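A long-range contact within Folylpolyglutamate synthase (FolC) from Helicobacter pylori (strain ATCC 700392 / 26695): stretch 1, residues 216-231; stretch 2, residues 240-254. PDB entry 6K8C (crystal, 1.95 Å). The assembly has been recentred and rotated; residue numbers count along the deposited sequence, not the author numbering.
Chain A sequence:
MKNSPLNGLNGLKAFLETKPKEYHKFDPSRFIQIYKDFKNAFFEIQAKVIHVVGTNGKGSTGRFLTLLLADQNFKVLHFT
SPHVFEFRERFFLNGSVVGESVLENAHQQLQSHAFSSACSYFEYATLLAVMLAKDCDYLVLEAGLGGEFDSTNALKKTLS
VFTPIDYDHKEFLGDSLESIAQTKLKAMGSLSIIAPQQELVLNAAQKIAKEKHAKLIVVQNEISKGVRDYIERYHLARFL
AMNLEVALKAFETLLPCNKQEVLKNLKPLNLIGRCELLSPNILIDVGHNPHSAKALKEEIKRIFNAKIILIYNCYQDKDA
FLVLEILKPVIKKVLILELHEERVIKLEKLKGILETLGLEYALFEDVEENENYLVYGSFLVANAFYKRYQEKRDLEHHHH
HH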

ATOM      1  N   LEU A 216      15.245  16.353  -9.314  1.00 31.29           N
ATOM      2  CA  LEU A 216      14.708  15.020  -9.548  1.00 35.88           C
ATOM      3  C   LEU A 216      15.865  14.032  -9.498  1.00 37.56           C
ATOM      4  O   LEU A 216      16.782  14.112 -10.319  1.00 34.49           O
ATOM      5  CB  LEU A 216      13.992  14.966 -10.897  1.00 37.82           C
ATOM      6  CG  LEU A 216      13.182  13.729 -11.266  1.00 37.44           C
ATOM      7  CD1 LEU A 216      12.077  13.484 -10.239  1.00 33.81           C
ATOM      8  CD2 LEU A 216      12.609  13.896 -12.674  1.00 34.69           C
ATOM      9  N   ILE A 217      15.840  13.129  -8.525  1.00 25.24           N
ATOM     10  CA  ILE A 217      16.890  12.131  -8.355  1.00 27.71           C
ATOM     11  C   ILE A 217      16.405  10.844  -9.006  1.00 33.99           C
ATOM     12  O   ILE A 217      15.491  10.188  -8.500  1.00 29.47           O
ATOM     13  CB  ILE A 217      17.236  11.911  -6.877  1.00 29.06           C
ATOM     14  CG1 ILE A 217      17.824  13.186  -6.268  1.00 29.78           C
ATOM     15  CG2 ILE A 217      18.221  10.759  -6.726  1.00 39.41           C
ATOM     16  CD1 ILE A 217      17.806  13.185  -4.747  1.00 28.28           C
ATOM     17  N   VAL A 218      17.023  10.467 -10.118  1.00 27.62           N
ATOM     18  CA  VAL A 218      16.584   9.314 -10.894  1.00 29.23           C
ATOM     19  C   VAL A 218      17.306   8.075 -10.379  1.00 30.31           C
ATOM     20  O   VAL A 218      18.538   8.004 -10.414  1.00 30.86           O
ATOM     21  CB  VAL A 218      16.843   9.529 -12.392  1.00 32.87           C
ATOM     22  CG1 VAL A 218      16.370   8.335 -13.195  1.00 36.44           C
ATOM     23  CG2 VAL A 218      16.149  10.808 -12.863  1.00 34.45           C
ATOM     24  N   VAL A 219      16.544   7.099  -9.901  1.00 29.04           N
ATOM     25  CA  VAL A 219      17.132   5.869  -9.379  1.00 26.31           C
ATOM     26  C   VAL A 219      17.600   5.011 -10.543  1.00 29.71           C
ATOM     27  O   VAL A 219      16.826   4.718 -11.462  1.00 28.10           O
ATOM     28  CB  VAL A 219      16.123   5.111  -8.503  1.00 24.44           C
ATOM     29  CG1 VAL A 219      16.686   3.759  -8.114  1.00 27.80           C
ATOM     30  CG2 VAL A 219      15.797   5.926  -7.258  1.00 25.77           C
ATOM     31  N   GLN A 220      18.871   4.616 -10.510  1.00 27.82           N
ATOM     32  CA  GLN A 220      19.417   3.740 -11.539  1.00 31.37           C
ATOM     33  C   GLN A 220      18.715   2.389 -11.526  1.00 36.29           C
ATOM     34  O   GLN A 220      18.376   1.853 -10.465  1.00 28.03           O
ATOM     35  CB  GLN A 220      20.914   3.537 -11.318  1.00 33.05           C
ATOM     36  CG  GLN A 220      21.778   4.722 -11.692  1.00 38.04           C
ATOM     37  CD  GLN A 220      23.158   4.286 -12.150  1.00 58.74           C
ATOM     38  OE1 GLN A 220      23.872   3.586 -11.426  1.00 51.79           O
ATOM     39  NE2 GLN A 220      23.535   4.686 -13.360  1.00 48.26           N
ATOM     40  N   ASN A 221      18.510   1.826 -12.719  1.00 30.49           N
ATOM     41  CA  ASN A 221      17.901   0.505 -12.856  1.00 29.15           C
ATOM     42  C   ASN A 221      18.984  -0.531 -12.566  1.00 31.07           C
ATOM     43  O   ASN A 221      19.596  -1.119 -13.461  1.00 29.14           O
ATOM     44  CB  ASN A 221      17.286   0.332 -14.241  1.00 25.31           C
ATOM     45  CG  ASN A 221      16.427  -0.916 -14.344  1.00 34.97           C
ATOM     46  OD1 ASN A 221      16.633  -1.890 -13.619  1.00 34.91           O
ATOM     47  ND2 ASN A 221      15.451  -0.888 -15.241  1.00 34.36           N
ATOM     48  N   GLU A 222      19.207  -0.763 -11.273  1.00 28.53           N
ATOM     49  CA  GLU A 222      20.398  -1.462 -10.807  1.00 35.38           C
ATOM     50  C   GLU A 222      20.172  -1.903  -9.367  1.00 37.06           C
ATOM     51  O   GLU A 222      19.758  -1.092  -8.537  1.00 29.90           O
ATOM     52  CB  GLU A 222      21.615  -0.535 -10.904  1.00 35.17           C
ATOM     53  CG  GLU A 222      22.851  -1.012 -10.180  1.00 39.21           C
ATOM     54  CD  GLU A 222      23.750  -1.852 -11.065  1.00 47.43           C
ATOM     55  OE1 GLU A 222      23.243  -2.448 -12.040  1.00 49.99           O
ATOM     56  OE2 GLU A 222      24.968  -1.908 -10.793  1.00 61.53           O
ATOM     57  N   ILE A 223      20.446  -3.172  -9.071  1.00 28.38           N
ATOM     58  CA  ILE A 223      20.269  -3.716  -7.726  1.00 27.90           C
ATOM     59  C   ILE A 223      21.641  -3.994  -7.128  1.00 36.71           C
ATOM     60  O   ILE A 223      22.430  -4.764  -7.690  1.00 31.42           O
ATOM     61  CB  ILE A 223      19.399  -4.982  -7.730  1.00 26.13           C
ATOM     62  CG1 ILE A 223      17.948  -4.619  -8.063  1.00 30.39           C
ATOM     63  CG2 ILE A 223      19.418  -5.620  -6.359  1.00 31.24           C
ATOM     64  CD1 ILE A 223      17.277  -5.606  -8.991  1.00 44.07           C
ATOM     65  N   SER A 224      21.918  -3.377  -5.981  1.00 33.36           N
ATOM     66  CA  SER A 224      23.198  -3.553  -5.311  1.00 41.38           C
ATOM     67  C   SER A 224      23.304  -4.941  -4.688  1.00 48.23           C
ATOM     68  O   SER A 224      22.305  -5.613  -4.413  1.00 36.40           O
ATOM     69  CB  SER A 224      23.391  -2.488  -4.233  1.00 44.22           C
ATOM     70  OG  SER A 224      22.430  -2.632  -3.195  1.00 39.42           O
ATOM     71  N   LYS A 225      24.550  -5.369  -4.464  1.00 37.88           N
ATOM     72  CA  LYS A 225      24.786  -6.644  -3.795  1.00 43.55           C
ATOM     73  C   LYS A 225      24.177  -6.653  -2.397  1.00 35.19           C
ATOM     74  O   LYS A 225      23.601  -7.660  -1.970  1.00 38.11           O
ATOM     75  CB  LYS A 225      26.288  -6.931  -3.734  1.00 46.77           C
ATOM     76  CG  LYS A 225      26.702  -7.889  -2.624  1.00 53.90           C
ATOM     77  CD  LYS A 225      28.073  -8.499  -2.891  1.00 64.40           C
ATOM     78  CE  LYS A 225      27.976  -9.699  -3.819  1.00 62.71           C
ATOM     79  NZ  LYS A 225      29.314 -10.302  -4.086  1.00 77.94           N
ATOM     80  N   GLY A 226      24.291  -5.540  -1.672  1.00 34.25           N
ATOM     81  CA  GLY A 226      23.714  -5.474  -0.339  1.00 40.48           C
ATOM     82  C   GLY A 226      22.216  -5.713  -0.337  1.00 40.24           C
ATOM     83  O   GLY A 226      21.687  -6.386   0.551  1.00 34.89           O
ATOM     84  N   VAL A 227      21.515  -5.173  -1.337  1.00 30.37           N
ATOM     85  CA  VAL A 227      20.075  -5.391  -1.439  1.00 29.89           C
ATOM     86  C   VAL A 227      19.779  -6.823  -1.865  1.00 34.70           C
ATOM     87  O   VAL A 227      18.881  -7.472  -1.318  1.00 28.90           O
ATOM     88  CB  VAL A 227      19.447  -4.366  -2.403  1.00 28.14           C
ATOM     89  CG1 VAL A 227      18.039  -4.794  -2.805  1.00 27.24           C
ATOM     90  CG2 VAL A 227      19.424  -3.000  -1.761  1.00 27.52           C
ATOM     91  N   ARG A 228      20.525  -7.343  -2.846  1.00 33.33           N
ATOM     92  CA  ARG A 228      20.358  -8.745  -3.215  1.00 31.15           C
ATOM     93  C   ARG A 228      20.588  -9.655  -2.017  1.00 28.45           C
ATOM     94  O   ARG A 228      19.822 -10.599  -1.791  1.00 33.94           O
ATOM     95  CB  ARG A 228      21.312  -9.128  -4.351  1.00 40.35           C
ATOM     96  CG  ARG A 228      20.899  -8.608  -5.710  1.00 52.54           C
ATOM     97  CD  ARG A 228      20.816  -9.702  -6.759  1.00 65.50           C
ATOM     98  NE  ARG A 228      20.415  -9.172  -8.062  1.00 60.88           N
ATOM     99  CZ  ARG A 228      19.167  -8.860  -8.397  1.00 68.49           C
ATOM    100  NH1 ARG A 228      18.178  -9.024  -7.526  1.00 63.34           N
ATOM    101  NH2 ARG A 228      18.903  -8.386  -9.607  1.00 61.09           N
ATOM    102  N   ASP A 229      21.638  -9.386  -1.237  1.00 31.20           N
ATOM    103  CA  ASP A 229      21.945 -10.226  -0.083  1.00 32.14           C
ATOM    104  C   ASP A 229      20.827 -10.171   0.948  1.00 38.35           C
ATOM    105  O   ASP A 229      20.427 -11.203   1.501  1.00 32.85           O
ATOM    106  CB  ASP A 229      23.269  -9.784   0.540  1.00 29.82           C
ATOM    107  CG  ASP A 229      24.473 -10.190  -0.299  1.00 43.94           C
ATOM    108  OD1 ASP A 229      24.288 -10.915  -1.294  1.00 38.81           O
ATOM    109  OD2 ASP A 229      25.601  -9.780   0.035  1.00 39.65           O
ATOM    110  N   TYR A 230      20.308  -8.972   1.216  1.00 28.56           N
ATOM    111  CA  TYR A 230      19.206  -8.833   2.162  1.00 29.51           C
ATOM    112  C   TYR A 230      17.988  -9.623   1.704  1.00 28.93           C
ATOM    113  O   TYR A 230      17.362 -10.338   2.496  1.00 33.68           O
ATOM    114  CB  TYR A 230      18.865  -7.352   2.339  1.00 29.05           C
ATOM    115  CG  TYR A 230      17.570  -7.096   3.081  1.00 29.63           C
ATOM    116  CD1 TYR A 230      17.534  -7.076   4.467  1.00 28.63           C
ATOM    117  CD2 TYR A 230      16.385  -6.877   2.392  1.00 26.32           C
ATOM    118  CE1 TYR A 230      16.344  -6.840   5.152  1.00 30.97           C
ATOM    119  CE2 TYR A 230      15.198  -6.635   3.063  1.00 28.07           C
ATOM    120  CZ  TYR A 230      15.179  -6.627   4.439  1.00 27.18           C
ATOM    121  OH  TYR A 230      13.991  -6.384   5.104  1.00 31.22           O
ATOM    122  N   ILE A 231      17.645  -9.520   0.418  1.00 29.51           N
ATOM    123  CA  ILE A 231      16.466 -10.214  -0.095  1.00 30.75           C
ATOM    124  C   ILE A 231      16.642 -11.728   0.002  1.00 38.81           C
ATOM    125  O   ILE A 231      15.721 -12.448   0.405  1.00 37.62           O
ATOM    126  CB  ILE A 231      16.167  -9.771  -1.540  1.00 34.49           C
ATOM    127  CG1 ILE A 231      15.772  -8.290  -1.585  1.00 31.18           C
ATOM    128  CG2 ILE A 231      15.055 -10.616  -2.131  1.00 41.58           C
ATOM    129  CD1 ILE A 231      14.442  -7.983  -0.917  1.00 38.60           C
ATOM    130  N   LEU A 240       9.714  -6.590  -4.706  1.00 32.29           N
ATOM    131  CA  LEU A 240      10.695  -6.230  -5.722  1.00 35.46           C
ATOM    132  C   LEU A 240      11.925  -5.607  -5.079  1.00 38.52           C
ATOM    133  O   LEU A 240      11.815  -4.699  -4.250  1.00 30.40           O
ATOM    134  CB  LEU A 240      10.088  -5.251  -6.727  1.00 41.74           C
ATOM    135  CG  LEU A 240       9.290  -5.808  -7.904  1.00 57.14           C
ATOM    136  CD1 LEU A 240       8.633  -4.673  -8.679  1.00 62.49           C
ATOM    137  CD2 LEU A 240      10.187  -6.637  -8.812  1.00 46.55           C
ATOM    138  N   ALA A 241      13.102  -6.097  -5.470  1.00 33.74           N
ATOM    139  CA  ALA A 241      14.342  -5.554  -4.927  1.00 26.01           C
ATOM    140  C   ALA A 241      14.459  -4.060  -5.205  1.00 24.96           C
ATOM    141  O   ALA A 241      14.971  -3.308  -4.370  1.00 26.49           O
ATOM    142  CB  ALA A 241      15.544  -6.309  -5.502  1.00 28.64           C
ATOM    143  N   MET A 242      13.965  -3.608  -6.362  1.00 23.80           N
ATOM    144  CA  MET A 242      14.053  -2.187  -6.698  1.00 29.30           C
ATOM    145  C   MET A 242      13.306  -1.315  -5.692  1.00 25.64           C
ATOM    146  O   MET A 242      13.688  -0.158  -5.467  1.00 25.03           O
ATOM    147  CB  MET A 242      13.518  -1.951  -8.110  1.00 26.65           C
ATOM    148  CG  MET A 242      13.681  -0.517  -8.616  1.00 33.76           C
ATOM    149  SD  MET A 242      15.400   0.028  -8.791  1.00 40.61           S
ATOM    150  CE  MET A 242      16.135  -1.403  -9.533  1.00 28.72           C
ATOM    151  N   ASN A 243      12.257  -1.850  -5.063  1.00 26.19           N
ATOM    152  CA  ASN A 243      11.543  -1.075  -4.050  1.00 27.86           C
ATOM    153  C   ASN A 243      12.459  -0.728  -2.887  1.00 26.97           C
ATOM    154  O   ASN A 243      12.427   0.399  -2.376  1.00 25.87           O
ATOM    155  CB  ASN A 243      10.308  -1.840  -3.572  1.00 26.21           C
ATOM    156  CG  ASN A 243       9.225  -1.918  -4.637  1.00 25.40           C
ATOM    157  OD1 ASN A 243       9.251  -1.174  -5.611  1.00 32.76           O
ATOM    158  ND2 ASN A 243       8.267  -2.818  -4.451  1.00 26.44           N
ATOM    159  N   LEU A 244      13.310  -1.672  -2.473  1.00 23.99           N
ATOM    160  CA  LEU A 244      14.266  -1.380  -1.412  1.00 28.65           C
ATOM    161  C   LEU A 244      15.361  -0.436  -1.893  1.00 20.87           C
ATOM    162  O   LEU A 244      15.825   0.417  -1.126  1.00 25.05           O
ATOM    163  CB  LEU A 244      14.872  -2.676  -0.865  1.00 31.11           C
ATOM    164  CG  LEU A 244      15.930  -2.536   0.245  1.00 33.08           C
ATOM    165  CD1 LEU A 244      15.412  -1.788   1.500  1.00 27.55           C
ATOM    166  CD2 LEU A 244      16.473  -3.903   0.638  1.00 33.04           C
ATOM    167  N   GLU A 245      15.808  -0.583  -3.150  1.00 27.33           N
ATOM    168  CA  GLU A 245      16.805   0.348  -3.676  1.00 27.86           C
ATOM    169  C   GLU A 245      16.282   1.777  -3.656  1.00 23.08           C
ATOM    170  O   GLU A 245      17.018   2.711  -3.315  1.00 23.90           O
ATOM    171  CB  GLU A 245      17.212  -0.037  -5.102  1.00 28.30           C
ATOM    172  CG  GLU A 245      18.120  -1.245  -5.199  1.00 35.14           C
ATOM    173  CD  GLU A 245      19.535  -0.975  -4.708  1.00 37.50           C
ATOM    174  OE1 GLU A 245      19.882   0.199  -4.447  1.00 39.88           O
ATOM    175  OE2 GLU A 245      20.308  -1.948  -4.597  1.00 37.91           O
ATOM    176  N   VAL A 246      15.014   1.965  -4.019  1.00 22.46           N
ATOM    177  CA  VAL A 246      14.424   3.301  -3.993  1.00 21.82           C
ATOM    178  C   VAL A 246      14.319   3.815  -2.562  1.00 21.81           C
ATOM    179  O   VAL A 246      14.661   4.969  -2.275  1.00 21.93           O
ATOM    180  CB  VAL A 246      13.059   3.288  -4.700  1.00 21.79           C
ATOM    181  CG1 VAL A 246      12.362   4.629  -4.521  1.00 24.85           C
ATOM    182  CG2 VAL A 246      13.234   2.944  -6.185  1.00 22.73           C
ATOM    183  N   ALA A 247      13.866   2.968  -1.637  1.00 20.04           N
ATOM    184  CA  ALA A 247      13.791   3.382  -0.240  1.00 20.55           C
ATOM    185  C   ALA A 247      15.169   3.726   0.308  1.00 23.73           C
ATOM    186  O   ALA A 247      15.310   4.652   1.114  1.00 21.76           O
ATOM    187  CB  ALA A 247      13.142   2.286   0.606  1.00 23.48           C
ATOM    188  N   LEU A 248      16.197   2.981  -0.107  1.00 24.62           N
ATOM    189  CA  LEU A 248      17.552   3.286   0.344  1.00 24.24           C
ATOM    190  C   LEU A 248      18.012   4.641  -0.179  1.00 21.78           C
ATOM    191  O   LEU A 248      18.643   5.413   0.553  1.00 25.69           O
ATOM    192  CB  LEU A 248      18.512   2.179  -0.100  1.00 22.80           C
ATOM    193  CG  LEU A 248      19.910   2.164   0.522  1.00 36.23           C
ATOM    194  CD1 LEU A 248      19.831   2.013   2.030  1.00 35.14           C
ATOM    195  CD2 LEU A 248      20.740   1.042  -0.092  1.00 40.96           C
ATOM    196  N   LYS A 249      17.706   4.947  -1.442  1.00 25.07           N
ATOM    197  CA  LYS A 249      18.053   6.257  -1.988  1.00 25.21           C
ATOM    198  C   LYS A 249      17.331   7.374  -1.244  1.00 25.56           C
ATOM    199  O   LYS A 249      17.908   8.439  -0.993  1.00 27.81           O
ATOM    200  CB  LYS A 249      17.723   6.311  -3.479  1.00 22.83           C
ATOM    201  CG  LYS A 249      18.272   7.542  -4.184  1.00 32.93           C
ATOM    202  CD  LYS A 249      19.788   7.591  -4.054  1.00 41.74           C
ATOM    203  CE  LYS A 249      20.441   8.077  -5.330  1.00 52.30           C
ATOM    204  NZ  LYS A 249      21.917   7.895  -5.282  1.00 49.21           N
ATOM    205  N   ALA A 250      16.057   7.158  -0.907  1.00 24.73           N
ATOM    206  CA  ALA A 250      15.332   8.122  -0.083  1.00 21.29           C
ATOM    207  C   ALA A 250      16.015   8.307   1.263  1.00 25.28           C
ATOM    208  O   ALA A 250      16.228   9.441   1.714  1.00 23.74           O
ATOM    209  CB  ALA A 250      13.881   7.667   0.104  1.00 21.98           C
ATOM    210  N   PHE A 251      16.369   7.194   1.912  1.00 23.57           N
ATOM    211  CA  PHE A 251      17.062   7.237   3.197  1.00 25.05           C
ATOM    212  C   PHE A 251      18.344   8.055   3.105  1.00 24.97           C
ATOM    213  O   PHE A 251      18.593   8.942   3.931  1.00 27.65           O
ATOM    214  CB  PHE A 251      17.364   5.805   3.655  1.00 26.25           C
ATOM    215  CG  PHE A 251      18.200   5.720   4.905  1.00 21.91           C
ATOM    216  CD1 PHE A 251      17.599   5.744   6.154  1.00 24.96           C
ATOM    217  CD2 PHE A 251      19.581   5.598   4.831  1.00 29.90           C
ATOM    218  CE1 PHE A 251      18.358   5.659   7.311  1.00 30.98           C
ATOM    219  CE2 PHE A 251      20.346   5.516   5.980  1.00 30.53           C
ATOM    220  CZ  PHE A 251      19.734   5.546   7.224  1.00 28.16           C
ATOM    221  N   GLU A 252      19.176   7.759   2.106  1.00 25.21           N
ATOM    222  CA  GLU A 252      20.432   8.484   1.939  1.00 28.46           C
ATOM    223  C   GLU A 252      20.197   9.955   1.609  1.00 34.96           C
ATOM    224  O   GLU A 252      21.013  10.809   1.974  1.00 30.00           O
ATOM    225  CB  GLU A 252      21.271   7.814   0.845  1.00 30.24           C
ATOM    226  CG  GLU A 252      21.621   6.363   1.166  1.00 33.68           C
ATOM    227  CD  GLU A 252      22.284   5.636   0.011  1.00 42.28           C
ATOM    228  OE1 GLU A 252      22.281   6.174  -1.116  1.00 46.35           O
ATOM    229  OE2 GLU A 252      22.807   4.522   0.231  1.00 48.04           O
ATOM    230  N   THR A 253      19.102  10.270   0.912  1.00 31.00           N
ATOM    231  CA  THR A 253      18.815  11.664   0.579  1.00 29.28           C
ATOM    232  C   THR A 253      18.375  12.440   1.813  1.00 32.71           C
ATOM    233  O   THR A 253      18.728  13.615   1.975  1.00 28.12           O
ATOM    234  CB  THR A 253      17.744  11.738  -0.514  1.00 32.40           C
ATOM    235  OG1 THR A 253      18.194  11.024  -1.671  1.00 27.35           O
ATOM    236  CG2 THR A 253      17.467  13.185  -0.916  1.00 28.13           C
ATOM    237  N   LEU A 254      17.612  11.795   2.699  1.00 25.65           N
ATOM    238  CA  LEU A 254      17.213  12.438   3.942  1.00 31.42           C
ATOM    239  C   LEU A 254      18.386  12.583   4.902  1.00 31.94           C
ATOM    240  O   LEU A 254      18.454  13.565   5.647  1.00 30.45           O
ATOM    241  CB  LEU A 254      16.089  11.641   4.607  1.00 30.86           C
ATOM    242  CG  LEU A 254      14.770  11.534   3.830  1.00 32.35           C
ATOM    243  CD1 LEU A 254      13.925  10.391   4.378  1.00 26.30           C
ATOM    244  CD2 LEU A 254      14.004  12.851   3.892  1.00 30.07           C
TER

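A helix can serve as a scaffold along which a strand, a loop and a second helix are laid in turn, and this contact is a worked example. Helix 241-254 runs the length of the contact. Against it, stretch 1 passes from a strand (216-218) through a loop into helix 225-231, travelling the opposite way in register: Val219 lies nearest Val246, Ile223 nearest Met242 and Val227 nearest Ala241. The two helix axes approach to 9.8 Å at 127°.

The polar centre is Glu245. Glu245 OE2 accepts from both Ser224 N and Ser224 OG, each at 2.6 Å, so one carboxylate oxygen fixes the residue preceding the second helix. Ser224 OG also accepts from Val227 N at 3.3 Å, capping that helix; the hydroxyl thus links the helix start to Glu245.

Apolar contacts extend along the helix from this anchor. Val227, Tyr230, Leu244 and Ala241 point toward the other stretch, nonpolar covering nonpolar. Val227 CG1 packs on Leu244 CD2 at 3.9 Å, and Tyr230 CD2 meets the same methyl, Leu244 CD2, at 3.5 Å. The small Ala241 CB receives Ile223 CG1 at 3.9 Å. Met242 bends its end toward the loop, placing SD 4.0 Å from Val219 CG1 and CE 4.0 Å from Ile223 CG1. At the strand, Ile217 CG2 rests on the aliphatic Lys249 CE at 3.8 Å.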